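Local structure of chitin binding domain (Burkholderia pseudomallei, 3UAM) at residues 19-31 and 113-125. The protein probably binds chitin or a related polysaccharide and, as a member of the AA10 lytic polysaccharide monooxygenase family, may cleave it oxidatively. Residues are numbered along the deposited sequence; the frame is centred on the assembly and turned at random.
Sequences PRHGRVITPESRA and SLQISWSYSMPHK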
ATOM      1  N   PRO A  19      17.892  -5.778   5.856  1.00 24.99           N
ATOM      2  CA  PRO A  19      16.464  -5.480   6.024  1.00 23.37           C
ATOM      3  C   PRO A  19      15.954  -4.640   4.865  1.00 21.68           C
ATOM      4  O   PRO A  19      16.579  -3.628   4.523  1.00 21.87           O
ATOM      5  CB  PRO A  19      16.411  -4.683   7.336  1.00 24.42           C
ATOM      6  CG  PRO A  19      17.847  -4.444   7.746  1.00 25.58           C
ATOM      7  CD  PRO A  19      18.719  -4.806   6.577  1.00 25.82           C
ATOM      8  N   ARG A  20      14.847  -5.075   4.261  1.00 19.45           N
ATOM      9  CA  ARG A  20      14.268  -4.434   3.088  1.00 17.85           C
ATOM     10  C   ARG A  20      12.975  -3.753   3.514  1.00 16.27           C
ATOM     11  O   ARG A  20      12.005  -4.418   3.888  1.00 16.54           O
ATOM     12  CB  ARG A  20      13.946  -5.467   2.022  1.00 18.24           C
ATOM     13  CG  ARG A  20      14.996  -6.553   1.841  1.00 19.27           C
ATOM     14  CD  ARG A  20      16.374  -5.976   1.573  1.00 19.86           C
ATOM     15  NE  ARG A  20      16.406  -5.245   0.313  1.00 19.27           N
ATOM     16  CZ  ARG A  20      16.591  -5.792  -0.883  1.00 18.90           C
ATOM     17  NH1 ARG A  20      16.734  -7.095  -1.016  1.00 19.85           N
ATOM     18  NH2 ARG A  20      16.624  -5.031  -1.955  1.00 18.16           N
ATOM     19  N   HIS A  21      12.961  -2.434   3.438  1.00 14.00           N
ATOM     20  CA  HIS A  21      11.956  -1.624   4.101  1.00 12.86           C
ATOM     21  C   HIS A  21      11.342  -0.675   3.135  1.00 11.32           C
ATOM     22  O   HIS A  21      12.031  -0.153   2.256  1.00 10.93           O
ATOM     23  CB  HIS A  21      12.622  -0.775   5.169  1.00 13.46           C
ATOM     24  CG  HIS A  21      12.881  -1.494   6.448  1.00 14.19           C
ATOM     25  ND1 HIS A  21      13.617  -0.952   7.434  1.00 15.38           N
ATOM     26  CD2 HIS A  21      12.463  -2.739   6.892  1.00 14.37           C
ATOM     27  CE1 HIS A  21      13.650  -1.802   8.477  1.00 16.01           C
ATOM     28  NE2 HIS A  21      12.939  -2.903   8.133  1.00 15.80           N
ATOM     29  N   GLY A  22      10.053  -0.427   3.318  1.00 10.01           N
ATOM     30  CA  GLY A  22       9.345   0.597   2.565  1.00  9.12           C
ATOM     31  C   GLY A  22       8.120   1.055   3.334  1.00  8.51           C
ATOM     32  O   GLY A  22       7.455   0.229   3.969  1.00  8.20           O
ATOM     33  N   ARG A  23       7.832   2.362   3.280  1.00  8.02           N
ATOM     34  CA  ARG A  23       6.617   2.922   3.891  1.00  7.69           C
ATOM     35  C   ARG A  23       6.227   4.247   3.233  1.00  7.36           C
ATOM     36  O   ARG A  23       7.040   4.877   2.559  1.00  7.24           O
ATOM     37  CB  ARG A  23       6.816   3.122   5.393  1.00  8.23           C
ATOM     38  CG  ARG A  23       7.790   4.238   5.726  1.00  8.74           C
ATOM     39  CD  ARG A  23       8.233   4.233   7.169  1.00  9.44           C
ATOM     40  NE  ARG A  23       9.140   5.349   7.393  1.00  9.96           N
ATOM     41  CZ  ARG A  23      10.407   5.403   6.975  1.00 10.29           C
ATOM     42  NH1 ARG A  23      10.996   4.382   6.347  1.00 10.09           N
ATOM     43  NH2 ARG A  23      11.103   6.500   7.213  1.00 10.90           N
ATOM     44  N   VAL A  24       4.980   4.659   3.428  1.00  7.00           N
ATOM     45  CA  VAL A  24       4.540   5.991   3.045  1.00  6.96           C
ATOM     46  C   VAL A  24       4.711   6.941   4.224  1.00  7.51           C
ATOM     47  O   VAL A  24       4.015   6.848   5.240  1.00  7.51           O
ATOM     48  CB  VAL A  24       3.090   5.980   2.548  1.00  6.60           C
ATOM     49  CG1 VAL A  24       2.561   7.401   2.405  1.00  6.77           C
ATOM     50  CG2 VAL A  24       3.021   5.221   1.227  1.00  6.10           C
ATOM     51  N   ILE A  25       5.642   7.873   4.072  1.00  8.15           N
ATOM     52  CA  ILE A  25       5.975   8.783   5.145  1.00  8.88           C
ATOM     53  C   ILE A  25       5.083  10.017   5.145  1.00  9.37           C
ATOM     54  O   ILE A  25       4.880  10.606   6.211  1.00 10.04           O
ATOM     55  CB  ILE A  25       7.479   9.168   5.162  1.00  9.41           C
ATOM     56  CG1 ILE A  25       7.937   9.822   3.851  1.00  9.44           C
ATOM     57  CG2 ILE A  25       8.320   7.938   5.488  1.00  9.43           C
ATOM     58  CD1 ILE A  25       9.242  10.599   3.993  1.00 10.18           C
ATOM     59  N   THR A  26       4.590  10.444   3.983  1.00  9.38           N
ATOM     60  CA  THR A  26       3.638  11.566   3.930  1.00  9.88           C
ATOM     61  C   THR A  26       2.673  11.403   2.750  1.00  9.41           C
ATOM     62  O   THR A  26       3.049  10.908   1.686  1.00  9.21           O
ATOM     63  CB  THR A  26       4.317  12.946   3.853  1.00 10.92           C
ATOM     64  OG1 THR A  26       5.375  12.889   2.919  1.00 11.39           O
ATOM     65  CG2 THR A  26       4.916  13.397   5.215  1.00 11.73           C
ATOM     66  N   PRO A  27       1.390  11.689   2.973  1.00  9.36           N
ATOM     67  CA  PRO A  27       0.859  11.904   4.306  1.00  9.53           C
ATOM     68  C   PRO A  27       1.127  10.657   5.137  1.00  9.15           C
ATOM     69  O   PRO A  27       1.164   9.562   4.582  1.00  8.84           O
ATOM     70  CB  PRO A  27      -0.638  12.083   4.077  1.00  9.63           C
ATOM     71  CG  PRO A  27      -0.931  11.474   2.771  1.00  9.36           C
ATOM     72  CD  PRO A  27       0.330  11.563   1.961  1.00  9.22           C
ATOM     73  N   GLU A  28       1.279  10.829   6.447  1.00  9.25           N
ATOM     74  CA  GLU A  28       1.671   9.750   7.314  1.00  8.97           C
ATOM     75  C   GLU A  28       0.670   8.603   7.147  1.00  8.31           C
ATOM     76  O   GLU A  28      -0.552   8.801   7.255  1.00  8.23           O
ATOM     77  CB  GLU A  28       1.704  10.195   8.779  1.00  9.76           C
ATOM     78  CG  GLU A  28       2.824  11.172   9.131  1.00 10.47           C
ATOM     79  CD  GLU A  28       2.492  12.641   8.848  1.00 11.01           C
ATOM     80  OE1 GLU A  28       1.529  12.964   8.118  1.00 10.75           O
ATOM     81  OE2 GLU A  28       3.220  13.498   9.385  1.00 12.04           O
ATOM     82  N   SER A  29       1.198   7.412   6.911  1.00  7.59           N
ATOM     83  CA  SER A  29       0.366   6.244   6.816  1.00  7.11           C
ATOM     84  C   SER A  29      -0.130   5.892   8.226  1.00  7.33           C
ATOM     85  O   SER A  29       0.389   6.396   9.227  1.00  7.63           O
ATOM     86  CB  SER A  29       1.140   5.085   6.194  1.00  6.67           C
ATOM     87  OG  SER A  29       2.065   4.543   7.110  1.00  6.87           O
ATOM     88  N   ARG A  30      -1.142   5.037   8.281  1.00  7.06           N
ATOM     89  CA  ARG A  30      -1.664   4.565   9.544  1.00  7.40           C
ATOM     90  C   ARG A  30      -0.541   3.985  10.401  1.00  7.65           C
ATOM     91  O   ARG A  30      -0.472   4.263  11.601  1.00  8.11           O
ATOM     92  CB  ARG A  30      -2.749   3.525   9.300  1.00  7.18           C
ATOM     93  CG  ARG A  30      -3.384   2.976  10.557  1.00  7.59           C
ATOM     94  CD  ARG A  30      -4.352   1.870  10.239  1.00  7.47           C
ATOM     95  NE  ARG A  30      -5.519   2.326   9.474  1.00  7.35           N
ATOM     96  CZ  ARG A  30      -6.537   1.524   9.116  1.00  7.39           C
ATOM     97  NH1 ARG A  30      -6.554   0.262   9.493  1.00  7.48           N
ATOM     98  NH2 ARG A  30      -7.570   1.990   8.412  1.00  7.41           N
ATOM     99  N   ALA A  31       0.333   3.197   9.780  1.00  7.35           N
ATOM    100  CA  ALA A  31       1.412   2.534  10.521  1.00  7.81           C
ATOM    101  C   ALA A  31       2.427   3.562  11.027  1.00  8.30           C
ATOM    102  O   ALA A  31       2.905   3.444  12.160  1.00  8.91           O
ATOM    103  CB  ALA A  31       2.097   1.476   9.681  1.00  7.38           C
ATOM    104  N   SER A 113      -5.051  18.011  -4.934  1.00 12.49           N
ATOM    105  CA  SER A 113      -3.751  17.456  -5.329  1.00 12.39           C
ATOM    106  C   SER A 113      -3.047  16.911  -4.105  1.00 12.08           C
ATOM    107  O   SER A 113      -2.904  17.604  -3.116  1.00 12.40           O
ATOM    108  CB  SER A 113      -2.843  18.506  -5.972  1.00 13.12           C
ATOM    109  OG  SER A 113      -3.464  19.111  -7.071  1.00 13.87           O
ATOM    110  N   LEU A 114      -2.639  15.662  -4.166  1.00 11.71           N
ATOM    111  CA  LEU A 114      -2.056  15.003  -3.017  1.00 11.74           C
ATOM    112  C   LEU A 114      -0.730  14.435  -3.447  1.00 11.56           C
ATOM    113  O   LEU A 114      -0.648  13.729  -4.448  1.00 11.35           O
ATOM    114  CB  LEU A 114      -2.973  13.883  -2.527  1.00 11.50           C
ATOM    115  CG  LEU A 114      -2.609  13.246  -1.182  1.00 11.34           C
ATOM    116  CD1 LEU A 114      -2.770  14.258  -0.063  1.00 11.92           C
ATOM    117  CD2 LEU A 114      -3.479  12.028  -0.945  1.00 10.99           C
ATOM    118  N   GLN A 115       0.314  14.789  -2.716  1.00 11.82           N
ATOM    119  CA  GLN A 115       1.638  14.262  -2.972  1.00 11.71           C
ATOM    120  C   GLN A 115       1.901  13.114  -1.994  1.00 10.70           C
ATOM    121  O   GLN A 115       1.758  13.267  -0.777  1.00 10.93           O
ATOM    122  CB  GLN A 115       2.660  15.384  -2.798  1.00 12.93           C
ATOM    123  CG  GLN A 115       4.003  15.115  -3.427  1.00 13.59           C
ATOM    124  CD  GLN A 115       4.742  16.403  -3.752  1.00 14.81           C
ATOM    125  OE1 GLN A 115       5.328  16.992  -2.862  1.00 15.60           O
ATOM    126  NE2 GLN A 115       4.710  16.843  -5.036  1.00 15.35           N
ATOM    127  N   ILE A 116       2.253  11.959  -2.526  1.00  9.76           N
ATOM    128  CA  ILE A 116       2.610  10.798  -1.715  1.00  9.11           C
ATOM    129  C   ILE A 116       4.119  10.614  -1.751  1.00  9.03           C
ATOM    130  O   ILE A 116       4.724  10.659  -2.852  1.00  9.00           O
ATOM    131  CB  ILE A 116       2.013   9.499  -2.283  1.00  8.79           C
ATOM    132  CG1 ILE A 116       0.507   9.635  -2.545  1.00  8.88           C
ATOM    133  CG2 ILE A 116       2.326   8.308  -1.364  1.00  8.45           C
ATOM    134  CD1 ILE A 116      -0.326   9.914  -1.327  1.00  9.07           C
ATOM    135  N   SER A 117       4.736  10.432  -0.578  1.00  8.70           N
ATOM    136  CA  SER A 117       6.150  10.114  -0.514  1.00  8.69           C
ATOM    137  C   SER A 117       6.375   8.754   0.142  1.00  8.00           C
ATOM    138  O   SER A 117       5.978   8.531   1.282  1.00  7.99           O
ATOM    139  CB  SER A 117       6.932  11.173   0.265  1.00  9.36           C
ATOM    140  OG  SER A 117       6.964  12.426  -0.406  1.00 10.01           O
ATOM    141  N   TRP A 118       7.053   7.879  -0.581  1.00  7.49           N
ATOM    142  CA  TRP A 118       7.633   6.630  -0.035  1.00  7.11           C
ATOM    143  C   TRP A 118       9.069   6.805   0.360  1.00  7.49           C
ATOM    144  O   TRP A 118       9.827   7.470  -0.344  1.00  7.71           O
ATOM    145  CB  TRP A 118       7.616   5.540  -1.073  1.00  6.66           C
ATOM    146  CG  TRP A 118       6.257   5.012  -1.405  1.00  6.17           C
ATOM    147  CD1 TRP A 118       5.326   5.540  -2.299  1.00  6.00           C
ATOM    148  CD2 TRP A 118       5.644   3.792  -0.890  1.00  5.84           C
ATOM    149  NE1 TRP A 118       4.215   4.751  -2.350  1.00  5.65           N
ATOM    150  CE2 TRP A 118       4.341   3.696  -1.514  1.00  5.60           C
ATOM    151  CE3 TRP A 118       6.037   2.808   0.015  1.00  5.90           C
ATOM    152  CZ2 TRP A 118       3.479   2.646  -1.242  1.00  5.42           C
ATOM    153  CZ3 TRP A 118       5.162   1.760   0.273  1.00  5.67           C
ATOM    154  CH2 TRP A 118       3.913   1.687  -0.339  1.00  5.42           C
ATOM    155  N   SER A 119       9.463   6.204   1.487  1.00  7.53           N
ATOM    156  CA  SER A 119      10.871   6.074   1.849  1.00  7.96           C
ATOM    157  C   SER A 119      11.167   4.599   2.072  1.00  7.92           C
ATOM    158  O   SER A 119      10.249   3.793   2.234  1.00  7.40           O
ATOM    159  CB  SER A 119      11.214   6.876   3.088  1.00  8.45           C
ATOM    160  OG  SER A 119      12.621   7.014   3.214  1.00  9.06           O
ATOM    161  N   TYR A 120      12.453   4.274   2.088  1.00  8.42           N
ATOM    162  CA  TYR A 120      12.916   2.907   1.994  1.00  8.62           C
ATOM    163  C   TYR A 120      14.198   2.718   2.783  1.00  9.59           C
ATOM    164  O   TYR A 120      14.877   3.674   3.160  1.00  9.90           O
ATOM    165  CB  TYR A 120      13.224   2.521   0.524  1.00  8.33           C
ATOM    166  CG  TYR A 120      12.148   2.818  -0.490  1.00  7.71           C
ATOM    167  CD1 TYR A 120      11.050   1.967  -0.655  1.00  7.17           C
ATOM    168  CD2 TYR A 120      12.223   3.946  -1.301  1.00  7.79           C
ATOM    169  CE1 TYR A 120      10.074   2.233  -1.586  1.00  6.74           C
ATOM    170  CE2 TYR A 120      11.249   4.223  -2.240  1.00  7.38           C
ATOM    171  CZ  TYR A 120      10.175   3.361  -2.384  1.00  6.88           C
ATOM    172  OH  TYR A 120       9.219   3.627  -3.327  1.00  6.62           O
ATOM    173  N   SER A 121      14.507   1.460   3.016  1.00 10.15           N
ATOM    174  CA  SER A 121      15.871   1.043   3.246  1.00 11.42           C
ATOM    175  C   SER A 121      16.134  -0.165   2.319  1.00 11.71           C
ATOM    176  O   SER A 121      15.297  -1.090   2.252  1.00 11.01           O
ATOM    177  CB  SER A 121      16.067   0.694   4.714  1.00 12.15           C
ATOM    178  OG  SER A 121      17.410   0.374   4.935  1.00 13.57           O
ATOM    179  N   MET A 122      17.247  -0.123   1.576  1.00 12.67           N
ATOM    180  CA  MET A 122      17.638  -1.184   0.644  1.00 13.31           C
ATOM    181  C   MET A 122      16.477  -1.512  -0.292  1.00 11.78           C
ATOM    182  O   MET A 122      15.959  -2.629  -0.263  1.00 11.16           O
ATOM    183  CB  MET A 122      18.082  -2.463   1.387  1.00 15.34           C
ATOM    184  CG  MET A 122      19.044  -2.285   2.547  1.00 17.99           C
ATOM    185  SD  MET A 122      20.704  -1.783   2.063  1.00 23.27           S
ATOM    186  CE  MET A 122      21.405  -1.063   3.558  1.00 23.24           C
ATOM    187  N   PRO A 123      16.054  -0.528  -1.110  1.00 10.71           N
ATOM    188  CA  PRO A 123      14.845  -0.686  -1.902  1.00  9.61           C
ATOM    189  C   PRO A 123      14.906  -1.832  -2.880  1.00  9.16           C
ATOM    190  O   PRO A 123      15.953  -2.162  -3.404  1.00  9.39           O
ATOM    191  CB  PRO A 123      14.705   0.668  -2.644  1.00  9.68           C
ATOM    192  CG  PRO A 123      16.050   1.318  -2.541  1.00 10.48           C
ATOM    193  CD  PRO A 123      16.635   0.820  -1.253  1.00 11.00           C
ATOM    194  N   HIS A 124      13.767  -2.462  -3.078  1.00  8.21           N
ATOM    195  CA  HIS A 124      13.622  -3.574  -4.021  1.00  7.88           C
ATOM    196  C   HIS A 124      13.512  -3.118  -5.450  1.00  7.60           C
ATOM    197  O   HIS A 124      13.099  -1.978  -5.733  1.00  7.41           O
ATOM    198  CB  HIS A 124      12.330  -4.315  -3.689  1.00  7.44           C
ATOM    199  CG  HIS A 124      12.461  -5.313  -2.580  1.00  7.63           C
ATOM    200  ND1 HIS A 124      13.197  -6.424  -2.709  1.00  8.09           N
ATOM    201  CD2 HIS A 124      11.913  -5.337  -1.299  1.00  7.63           C
ATOM    202  CE1 HIS A 124      13.115  -7.150  -1.568  1.00  8.35           C
ATOM    203  NE2 HIS A 124      12.315  -6.485  -0.708  1.00  8.06           N
ATOM    204  N   LYS A 125      13.847  -4.012  -6.376  1.00  7.54           N
ATOM    205  CA  LYS A 125      13.411  -3.856  -7.779  1.00  7.23           C
ATOM    206  C   LYS A 125      11.886  -3.769  -7.847  1.00  6.49           C
ATOM    207  O   LYS A 125      11.207  -4.638  -7.361  1.00  6.21           O
ATOM    208  CB  LYS A 125      13.881  -5.034  -8.617  1.00  7.61           C
ATOM    209  CG  LYS A 125      15.377  -5.076  -8.828  1.00  8.29           C
ATOM    210  CD  LYS A 125      15.798  -6.276  -9.657  1.00  8.72           C
ATOM    211  CE  LYS A 125      17.306  -6.284  -9.887  1.00  9.46           C
ATOM    212  NZ  LYS A 125      17.759  -7.417 -10.749  1.00 10.03           N
TER
HETATM  213  O   HOH W   1      13.107  -2.209   0.379  1.00 19.12           O
HETATM  214  O   HOH W   2      13.398   5.412   5.461  1.00  9.77           O
HETATM  215  O   HOH W   3       4.277  13.710   0.188  1.00 15.89           O
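The guanidinium of R20 lies flat on the ring of H124, centres 4.1 Å apart and planes 29° from parallel, while its edge meets the carbonyls of M122 and P123. This stack sits at the end of an antiparallel pair, the edge strand 21-26 and the central strand 113-121 of the three-stranded sheet in the beta-sandwich core of an AA10 fold. Bends at chi2 (-55°) and chi3 (-64°) fold the arginine back so that NE and NH2 both grip M122 O, NE at 2.7 Å, with M122 O close to the guanidinium plane; the NH2 bond to P123 O is weak. Within the pair, one face of the W118 indole receives V24 CG2, a CH-pi contact 3.5 Å from the centroid of the six-membered ring, and the edge of the Y120 ring meets H21 O. V24 and W118 face inward onto A196 of strand 190-200, and Y131 takes the indole N-H. G22, across from Y120, lets the tyrosine's CD1 lie 3.9 Å from its CA. On the opposite face, R23 lays its guanidinium over S119 CB; its NH1 bonds N46, and a water links NH1 to S119 OG and Y120 O. I25 and T26 then both face S117 in a classic beta bulge: I25 N donates to S117 O, and S117 N reaches T26 O at 2.9 Å. Just beyond, after a cis peptide bond, P27 CD packs 3.7 Å from I116 CD1.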